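Local coordinates for protein chorismate mutase (Paraburkholderia phymatum, PDB 5TS9) that probably catalyses the rearrangement of chorismate to prephenate, the step leading toward phenylalanine and tyrosine, at residues A[13-18]-A[135-140]; A[26-31]-A[111-116]; A[147-152]-A[157-162]. All blocks are in the same frame, centred on the assembly; numbering follows the deposited sequence.

Contact 1 of 3, residues A[13-18]-A[135-140]; sequences DAFVPL and ADCHAL
F15 lays its ring against the first turn of helix 137-151, meeting C137 and L140 there. It sits at the break between helix 10-14 and helix 16-39, where the chain turns enough for the V16 N to bond back to the D13 O (2.9 Å), and its CB is aimed at the other segment. From that CB the side chain leaves with CG beside the backbone N and opposite the carbonyl carbon (chi1 -72°), which carries the ring out toward helix 137-151. Toward 135-140 the ring uses the side made by CD2, CE2 and CZ. Its CD2 reaches the CB of L140 at 3.9 Å, and the next carbon along, CE2, lies almost as near to that same CB. The two side chains cross at about a right angle, and the CB of L140, the base of its chain, is what touches the ring. At the far end of the ring, CZ comes within 3.9 Å of the SG of C137. The sulfur stands 4.7 Å from the centroid of the F15 ring and 45° off its normal, an oblique sulfur-aromatic contact. That sulfur is not a thiol: it is tied to C170 in a disulfide, so F15 packs on a covalent link between helix 137-151 and the chain's C-terminal end. V128, L131 and I169, with V141 and A144 of helix 137-151, also pack on the ring. A disulfide that fastens the C-terminal region of an all-helical chorismate mutase, in a protein whose natural precursor probably has a signal peptide, is consistent with the secreted AroQ-type enzymes, and the N-terminal aromatic side chain is packed directly against it.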
loop_
_atom_site.group_PDB
_atom_site.type_symbol
_atom_site.label_atom_id
_atom_site.label_comp_id
_atom_site.label_asym_id
_atom_site.label_seq_id
_atom_site.Cartn_x
_atom_site.Cartn_y
_atom_site.Cartn_z
ATOM N N ASP A 13 -15.907 -0.804 -20.114
ATOM C CA ASP A 13 -14.684 -0.354 -20.758
ATOM C C ASP A 13 -14.300 1.061 -20.377
ATOM O O ASP A 13 -13.144 1.444 -20.586
ATOM C CB ASP A 13 -14.815 -0.397 -22.289
ATOM C CG ASP A 13 -14.760 -1.798 -22.840
ATOM O OD1 ASP A 13 -14.918 -1.949 -24.070
ATOM O OD2 ASP A 13 -14.572 -2.748 -22.043
ATOM N N ALA A 14 -15.245 1.844 -19.850
ATOM C CA ALA A 14 -15.054 3.292 -19.772
ATOM C C ALA A 14 -13.889 3.677 -18.864
ATOM O O ALA A 14 -13.242 4.713 -19.083
ATOM C CB ALA A 14 -16.339 3.953 -19.286
ATOM N N PHE A 15 -13.604 2.876 -17.848
ATOM C CA PHE A 15 -12.507 3.185 -16.941
ATOM C C PHE A 15 -11.173 2.631 -17.422
ATOM O O PHE A 15 -10.145 2.856 -16.759
ATOM C CB PHE A 15 -12.828 2.657 -15.534
ATOM C CG PHE A 15 -13.905 3.441 -14.827
ATOM C CD1 PHE A 15 -13.618 4.660 -14.240
ATOM C CD2 PHE A 15 -15.210 2.971 -14.773
ATOM C CE1 PHE A 15 -14.609 5.400 -13.599
ATOM C CE2 PHE A 15 -16.206 3.703 -14.138
ATOM C CZ PHE A 15 -15.910 4.911 -13.548
ATOM N N VAL A 16 -11.148 1.926 -18.551
ATOM C CA VAL A 16 -9.922 1.222 -18.936
ATOM C C VAL A 16 -8.785 2.185 -19.271
ATOM O O VAL A 16 -7.657 1.945 -18.821
ATOM C CB VAL A 16 -10.171 0.249 -20.095
ATOM C CG1 VAL A 16 -8.851 -0.139 -20.733
ATOM C CG2 VAL A 16 -10.886 -0.982 -19.579
ATOM N N PRO A 17 -8.995 3.251 -20.064
ATOM C CA PRO A 17 -7.879 4.188 -20.297
ATOM C C PRO A 17 -7.349 4.842 -19.023
ATOM O O PRO A 17 -6.132 5.028 -18.885
ATOM C CB PRO A 17 -8.483 5.215 -21.273
ATOM C CG PRO A 17 -9.581 4.478 -21.965
ATOM C CD PRO A 17 -10.165 3.589 -20.898
ATOM N N LEU A 18 -8.221 5.185 -18.075
ATOM C CA LEU A 18 -7.747 5.716 -16.800
ATOM C C LEU A 18 -6.912 4.681 -16.049
ATOM O O LEU A 18 -5.803 4.979 -15.581
ATOM C CB LEU A 18 -8.940 6.173 -15.953
ATOM C CG LEU A 18 -8.668 6.606 -14.501
ATOM C CD1 LEU A 18 -7.610 7.673 -14.464
ATOM C CD2 LEU A 18 -9.963 7.114 -13.873
ATOM N N ALA A 135 -23.700 3.995 -9.609
ATOM C CA ALA A 135 -23.914 3.003 -8.553
ATOM C C ALA A 135 -22.963 1.818 -8.671
ATOM O O ALA A 135 -22.451 1.328 -7.660
ATOM C CB ALA A 135 -25.368 2.517 -8.565
ATOM N N ASP A 136 -22.729 1.322 -9.887
ATOM C CA ASP A 136 -21.811 0.195 -10.017
ATOM C C ASP A 136 -20.385 0.637 -10.325
ATOM O O ASP A 136 -19.630 -0.087 -10.972
ATOM C CB ASP A 136 -22.319 -0.802 -11.058
ATOM C CG ASP A 136 -22.680 -0.153 -12.355
ATOM O OD1 ASP A 136 -22.412 1.054 -12.511
ATOM O OD2 ASP A 136 -23.242 -0.851 -13.217
ATOM N N CYS A 137 -19.982 1.796 -9.815
ATOM C CA CYS A 137 -18.619 2.253 -10.087
ATOM C C CYS A 137 -17.573 1.276 -9.554
ATOM O O CYS A 137 -16.566 1.007 -10.225
ATOM C CB CYS A 137 -18.407 3.650 -9.507
ATOM S SG CYS A 137 -16.751 4.277 -9.821
ATOM N N HIS A 138 -17.767 0.751 -8.339
ATOM C CA HIS A 138 -16.761 -0.149 -7.769
ATOM C C HIS A 138 -16.562 -1.378 -8.647
ATOM O O HIS A 138 -15.424 -1.771 -8.937
ATOM C CB HIS A 138 -17.149 -0.583 -6.359
ATOM C CG HIS A 138 -16.949 0.464 -5.313
ATOM N ND1 HIS A 138 -15.736 1.075 -5.091
ATOM C CD2 HIS A 138 -17.803 0.978 -4.399
ATOM C CE1 HIS A 138 -15.855 1.938 -4.098
ATOM N NE2 HIS A 138 -17.100 1.899 -3.663
ATOM N N ALA A 139 -17.663 -2.008 -9.060
ATOM C CA ALA A 139 -17.584 -3.188 -9.918
ATOM C C ALA A 139 -16.881 -2.876 -11.234
ATOM O O ALA A 139 -16.070 -3.675 -11.718
ATOM C CB ALA A 139 -18.991 -3.742 -10.188
ATOM N N LEU A 140 -17.194 -1.729 -11.842
ATOM C CA LEU A 140 -16.611 -1.392 -13.136
ATOM C C LEU A 140 -15.106 -1.187 -13.012
ATOM O O LEU A 140 -14.319 -1.744 -13.791
ATOM C CB LEU A 140 -17.298 -0.139 -13.689
ATOM C CG LEU A 140 -18.806 -0.315 -13.936
ATOM C CD1 LEU A 140 -19.485 1.011 -14.267
ATOM C CD2 LEU A 140 -19.023 -1.322 -15.035
#

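Contact 2 of 3, residues A[26-31]-A[111-116]; sequences LNTADQ and RPILDK
The two helical segments run in roughly opposite directions, with the CA atoms of T28 and L114 at closest approach, 8.0 Å apart. Neither is quite regular: the A29 and D30 nitrogens reach back three residues, to the L26 and N27 carbonyls, while P112 has no N-H to give to the turn before it. Within 26-31, T28 makes the contact with 111-116, and both of its branches are used. The methyl CG2 meets the CG2 of I113 at 3.7 Å, the two side chains sliding past each other in opposite directions. Alongside, the hydroxyl oxygen OG1 lies 3.6 Å from the CD2 of L114, and that same leucine methyl also rests 3.9 Å from the CG2 of T28, so it covers both branches at once. This is a small seam between two long helices of the AroQ all-helical fold, helix 16-39 and helix 106-128, segment 26-31 lying within the chorismate mutase type II family region. I110, one turn earlier on helix 106-128, touches T28 as well. The hydroxyl is not left to the apolar methyl: with chi1 at 64°, OG1 stands between the backbone N and the carbonyl carbon, from where it bonds to the carbonyl O of R25 on its own helix, and N81 of helix 67-95 adds a weak second bond. The polar branch is thus held by its own backbone while the methyl branch packs across. On the other side, I113 presents its short branch, CG2, whereas the CB of L114 does not point straight at helix 16-39; the leucine instead comes in with its CD2 methyl, CG lying opposite its own carbonyl carbon (chi1 -71°).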
loop_
_atom_site.group_PDB
_atom_site.type_symbol
_atom_site.label_atom_id
_atom_site.label_comp_id
_atom_site.label_asym_id
_atom_site.label_seq_id
_atom_site.Cartn_x
_atom_site.Cartn_y
_atom_site.Cartn_z
ATOM N N LEU A 26 2.334 2.965 -12.254
ATOM C CA LEU A 26 2.748 1.945 -11.305
ATOM C C LEU A 26 4.015 1.245 -11.774
ATOM O O LEU A 26 4.898 0.952 -10.966
ATOM C CB LEU A 26 1.608 0.944 -11.104
ATOM C CG LEU A 26 1.790 -0.108 -10.012
ATOM C CD1 LEU A 26 1.978 0.547 -8.613
ATOM C CD2 LEU A 26 0.578 -1.038 -10.031
ATOM N N ASN A 27 4.142 1.007 -13.077
ATOM C CA ASN A 27 5.255 0.211 -13.578
ATOM C C ASN A 27 6.600 0.917 -13.456
ATOM O O ASN A 27 7.632 0.245 -13.533
ATOM C CB ASN A 27 5.006 -0.195 -15.037
ATOM C CG ASN A 27 4.120 -1.436 -15.157
ATOM O OD1 ASN A 27 4.224 -2.378 -14.358
ATOM N ND2 ASN A 27 3.244 -1.441 -16.156
ATOM N N THR A 28 6.633 2.249 -13.295
ATOM C CA THR A 28 7.907 2.898 -12.984
ATOM C C THR A 28 8.491 2.422 -11.651
ATOM O O THR A 28 9.699 2.550 -11.446
ATOM C CB THR A 28 7.766 4.418 -12.923
ATOM O OG1 THR A 28 6.891 4.768 -11.835
ATOM C CG2 THR A 28 7.225 4.974 -14.246
ATOM N N ALA A 29 7.661 1.893 -10.742
ATOM C CA ALA A 29 8.167 1.365 -9.469
ATOM C C ALA A 29 9.275 0.328 -9.671
ATOM O O ALA A 29 10.236 0.269 -8.888
ATOM C CB ALA A 29 7.022 0.753 -8.659
ATOM N N ASP A 30 9.157 -0.507 -10.709
ATOM C CA ASP A 30 10.194 -1.506 -10.959
ATOM C C ASP A 30 11.544 -0.843 -11.185
ATOM O O ASP A 30 12.558 -1.285 -10.640
ATOM C CB ASP A 30 9.832 -2.372 -12.165
ATOM C CG ASP A 30 8.514 -3.090 -11.988
ATOM O OD1 ASP A 30 7.650 -2.570 -11.254
ATOM O OD2 ASP A 30 8.341 -4.174 -12.584
ATOM N N GLN A 31 11.577 0.241 -11.967
ATOM C CA GLN A 31 12.862 0.884 -12.217
ATOM C C GLN A 31 13.299 1.760 -11.047
ATOM O O GLN A 31 14.505 1.939 -10.844
ATOM C CB GLN A 31 12.809 1.705 -13.506
ATOM C CG GLN A 31 13.002 0.891 -14.791
ATOM C CD GLN A 31 14.469 0.596 -15.058
ATOM O OE1 GLN A 31 15.356 1.299 -14.562
ATOM N NE2 GLN A 31 14.732 -0.428 -15.854
ATOM N N ARG A 111 11.463 10.537 -14.586
ATOM C CA ARG A 111 10.764 11.788 -14.285
ATOM C C ARG A 111 9.901 12.292 -15.442
ATOM O O ARG A 111 8.723 12.610 -15.201
ATOM C CB ARG A 111 11.771 12.853 -13.835
ATOM C CG ARG A 111 11.179 14.253 -13.696
ATOM C CD ARG A 111 12.302 15.296 -13.611
ATOM N NE ARG A 111 13.164 15.042 -12.460
ATOM C CZ ARG A 111 14.327 15.650 -12.225
ATOM N NH1 ARG A 111 14.800 16.570 -13.069
ATOM N NH2 ARG A 111 15.017 15.327 -11.137
ATOM N N PRO A 112 10.380 12.388 -16.689
ATOM C CA PRO A 112 9.458 12.806 -17.764
ATOM C C PRO A 112 8.273 11.857 -17.945
ATOM O O PRO A 112 7.161 12.313 -18.254
ATOM C CB PRO A 112 10.356 12.843 -19.008
ATOM C CG PRO A 112 11.750 13.029 -18.457
ATOM C CD PRO A 112 11.767 12.256 -17.177
ATOM N N ILE A 113 8.471 10.551 -17.741
ATOM C CA ILE A 113 7.354 9.612 -17.836
ATOM C C ILE A 113 6.297 9.939 -16.787
ATOM O O ILE A 113 5.090 9.956 -17.076
ATOM C CB ILE A 113 7.858 8.163 -17.702
ATOM C CG1 ILE A 113 8.329 7.650 -19.072
ATOM C CG2 ILE A 113 6.772 7.264 -17.113
ATOM C CD1 ILE A 113 9.493 6.677 -19.028
ATOM N N LEU A 114 6.735 10.186 -15.545
ATOM C CA LEU A 114 5.793 10.490 -14.470
ATOM C C LEU A 114 5.089 11.821 -14.718
ATOM O O LEU A 114 3.915 11.983 -14.359
ATOM C CB LEU A 114 6.523 10.508 -13.120
ATOM C CG LEU A 114 6.983 9.147 -12.581
ATOM C CD1 LEU A 114 7.787 9.264 -11.253
ATOM C CD2 LEU A 114 5.810 8.166 -12.409
ATOM N N ASP A 115 5.796 12.790 -15.312
ATOM C CA ASP A 115 5.181 14.079 -15.636
ATOM C C ASP A 115 4.090 13.928 -16.687
ATOM O O ASP A 115 2.997 14.492 -16.548
ATOM C CB ASP A 115 6.239 15.068 -16.129
ATOM C CG ASP A 115 7.021 15.697 -15.004
ATOM O OD1 ASP A 115 6.499 15.755 -13.870
ATOM O OD2 ASP A 115 8.162 16.144 -15.267
ATOM N N LYS A 116 4.380 13.200 -17.772
ATOM C CA LYS A 116 3.372 13.005 -18.806
ATOM C C LYS A 116 2.168 12.258 -18.252
ATOM O O LYS A 116 1.025 12.567 -18.609
ATOM C CB LYS A 116 3.958 12.254 -20.005
#

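Contact 3 of 3, residues A[147-152]-A[157-162]; sequences QVAEQA and LHRAAL
V148 and A149 on one helix face L162 and R159 on the next, the two joined by a short turn into an alpha-alpha hairpin whose arms splay instead of lying strictly antiparallel. The CA atoms of A149 and R159 come as near as 6.1 Å, a close approach that the small A149 side chain permits. Its CB fits against the aliphatic stem of the arginine, 3.8 Å from the CD of R159 and 3.9 Å from the CG of R159. One step along, the CG1 of V148 meets the CD2 of L162 at 4.0 Å, where the valine and leucine side chains cross at about a right angle. The V148-L162 contact is apolar and buried; the alanine-arginine one is carbon against carbon, with R159 partly exposed. In the next shell, L154 of the connecting turn touches A149 and L162 alike, filling in the closed end of the hairpin, and V145, a turn earlier on helix 137-151, lies against R159 and L162. V19 and A23 of helix 16-39 meet V148, so this corner is packed onto the long N-terminal helix as well. R159 has two jobs, and its torsions separate them. It starts out extended, CG opposite the backbone N (chi1 -172°), which lays CG and CD along the alanine; the chain then bends at chi3, 95°, and the charged end turns off to the dimer interface. There NE of R159 lies close to NH2 of R94 of the second subunit, a like-charged neighbour. The arginine thus belongs to the hairpin by its methylenes and to the subunit interface by its guanidinium, where NH2 of R159 is hydrogen-bonded to the OD1 of N91 of the second subunit.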
loop_
_atom_site.group_PDB
_atom_site.type_symbol
_atom_site.label_atom_id
_atom_site.label_comp_id
_atom_site.label_asym_id
_atom_site.label_seq_id
_atom_site.Cartn_x
_atom_site.Cartn_y
_atom_site.Cartn_z
ATOM N N GLN A 147 -9.110 -6.342 -16.489
ATOM C CA GLN A 147 -8.803 -6.309 -17.916
ATOM C C GLN A 147 -7.386 -5.810 -18.159
ATOM O O GLN A 147 -6.631 -6.402 -18.935
ATOM C CB GLN A 147 -9.812 -5.433 -18.658
ATOM C CG GLN A 147 -9.646 -5.471 -20.167
ATOM C CD GLN A 147 -10.711 -4.677 -20.894
ATOM O OE1 GLN A 147 -11.862 -4.632 -20.470
ATOM N NE2 GLN A 147 -10.326 -4.037 -21.993
ATOM N N VAL A 148 -7.001 -4.724 -17.489
ATOM C CA VAL A 148 -5.678 -4.149 -17.712
ATOM C C VAL A 148 -4.586 -5.106 -17.243
ATOM O O VAL A 148 -3.532 -5.238 -17.882
ATOM C CB VAL A 148 -5.595 -2.781 -17.014
ATOM C CG1 VAL A 148 -4.149 -2.341 -16.870
ATOM C CG2 VAL A 148 -6.443 -1.729 -17.804
ATOM N N ALA A 149 -4.822 -5.792 -16.128
ATOM C CA ALA A 149 -3.844 -6.750 -15.637
ATOM C C ALA A 149 -3.693 -7.920 -16.603
ATOM O O ALA A 149 -2.572 -8.365 -16.867
ATOM C CB ALA A 149 -4.240 -7.216 -14.234
ATOM N N GLU A 150 -4.801 -8.406 -17.168
ATOM C CA GLU A 150 -4.720 -9.422 -18.218
ATOM C C GLU A 150 -3.968 -8.902 -19.439
ATOM O O GLU A 150 -3.002 -9.526 -19.885
ATOM C CB GLU A 150 -6.122 -9.903 -18.607
ATOM N N GLN A 151 -4.385 -7.747 -19.986
ATOM C CA GLN A 151 -3.749 -7.144 -21.164
ATOM C C GLN A 151 -2.245 -7.008 -20.976
ATOM O O GLN A 151 -1.434 -7.327 -21.854
ATOM C CB GLN A 151 -4.327 -5.747 -21.400
ATOM C CG GLN A 151 -5.406 -5.563 -22.455
ATOM C CD GLN A 151 -5.999 -4.150 -22.392
ATOM O OE1 GLN A 151 -5.398 -3.236 -21.810
ATOM N NE2 GLN A 151 -7.184 -3.974 -22.966
ATOM N N ALA A 152 -1.860 -6.476 -19.820
ATOM C CA ALA A 152 -0.473 -6.136 -19.542
ATOM C C ALA A 152 0.310 -7.270 -18.894
ATOM O O ALA A 152 1.480 -7.069 -18.553
ATOM C CB ALA A 152 -0.413 -4.892 -18.645
ATOM N N LEU A 157 1.483 -9.184 -7.476
ATOM C CA LEU A 157 1.933 -7.992 -6.759
ATOM C C LEU A 157 1.460 -6.717 -7.447
ATOM O O LEU A 157 0.953 -5.793 -6.797
ATOM C CB LEU A 157 3.463 -7.977 -6.657
ATOM C CG LEU A 157 4.119 -6.658 -6.207
ATOM C CD1 LEU A 157 3.698 -6.249 -4.775
ATOM C CD2 LEU A 157 5.672 -6.716 -6.292
ATOM N N HIS A 158 1.665 -6.634 -8.761
ATOM C CA HIS A 158 1.314 -5.409 -9.476
ATOM C C HIS A 158 -0.196 -5.228 -9.582
ATOM O O HIS A 158 -0.681 -4.092 -9.536
ATOM C CB HIS A 158 1.954 -5.411 -10.851
ATOM C CG HIS A 158 3.429 -5.164 -10.820
ATOM N ND1 HIS A 158 4.346 -6.150 -10.508
ATOM C CD2 HIS A 158 4.147 -4.036 -11.038
ATOM C CE1 HIS A 158 5.566 -5.641 -10.551
ATOM N NE2 HIS A 158 5.474 -4.360 -10.871
ATOM N N ARG A 159 -0.956 -6.317 -9.709
ATOM C CA ARG A 159 -2.410 -6.160 -9.709
ATOM C C ARG A 159 -2.906 -5.698 -8.344
ATOM O O ARG A 159 -3.784 -4.824 -8.252
ATOM C CB ARG A 159 -3.091 -7.466 -10.123
ATOM C CG ARG A 159 -4.610 -7.321 -10.330
ATOM C CD ARG A 159 -5.254 -8.633 -10.817
ATOM N NE ARG A 159 -5.781 -9.390 -9.688
ATOM C CZ ARG A 159 -5.238 -10.505 -9.206
ATOM N NH1 ARG A 159 -4.150 -11.014 -9.769
ATOM N NH2 ARG A 159 -5.788 -11.121 -8.165
ATOM N N ALA A 160 -2.349 -6.268 -7.271
ATOM C CA ALA A 160 -2.719 -5.827 -5.927
ATOM C C ALA A 160 -2.469 -4.337 -5.759
ATOM O O ALA A 160 -3.318 -3.609 -5.230
ATOM C CB ALA A 160 -1.946 -6.622 -4.875
ATOM N N ALA A 161 -1.322 -3.858 -6.234
ATOM C CA ALA A 161 -1.002 -2.448 -6.103
ATOM C C ALA A 161 -1.777 -1.600 -7.104
ATOM O O ALA A 161 -2.042 -0.419 -6.836
ATOM C CB ALA A 161 0.517 -2.241 -6.250
ATOM N N LEU A 162 -2.176 -2.170 -8.249
ATOM C CA LEU A 162 -3.110 -1.439 -9.104
ATOM C C LEU A 162 -4.449 -1.243 -8.386
ATOM O O LEU A 162 -5.035 -0.155 -8.437
ATOM C CB LEU A 162 -3.305 -2.167 -10.445
ATOM C CG LEU A 162 -4.106 -1.415 -11.526
ATOM C CD1 LEU A 162 -3.647 0.019 -11.645
ATOM C CD2 LEU A 162 -3.991 -2.098 -12.875
#

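In the fold
Contact 2 is nested within the loop that contact 1 closes, and contact 3 follows both. Contacts 1 and 2 share helix 16-39 but sit on opposite sides of the chain's centre, their own centres 23 Å apart. Contact 3 lies about 15 Å from contact 1 and 16 Å from contact 2, centre to centre, and touches each. With contact 1 it shares helix 137-151, where Q147 packs on D13 and V16; to contact 2 it is joined by a probable hydrogen bond from H158 NE2 to D30 OD1, 2.8 Å. The long helix 16-39 is thus tied at different levels to three later helices, and the C-terminal ones are built into the helical body.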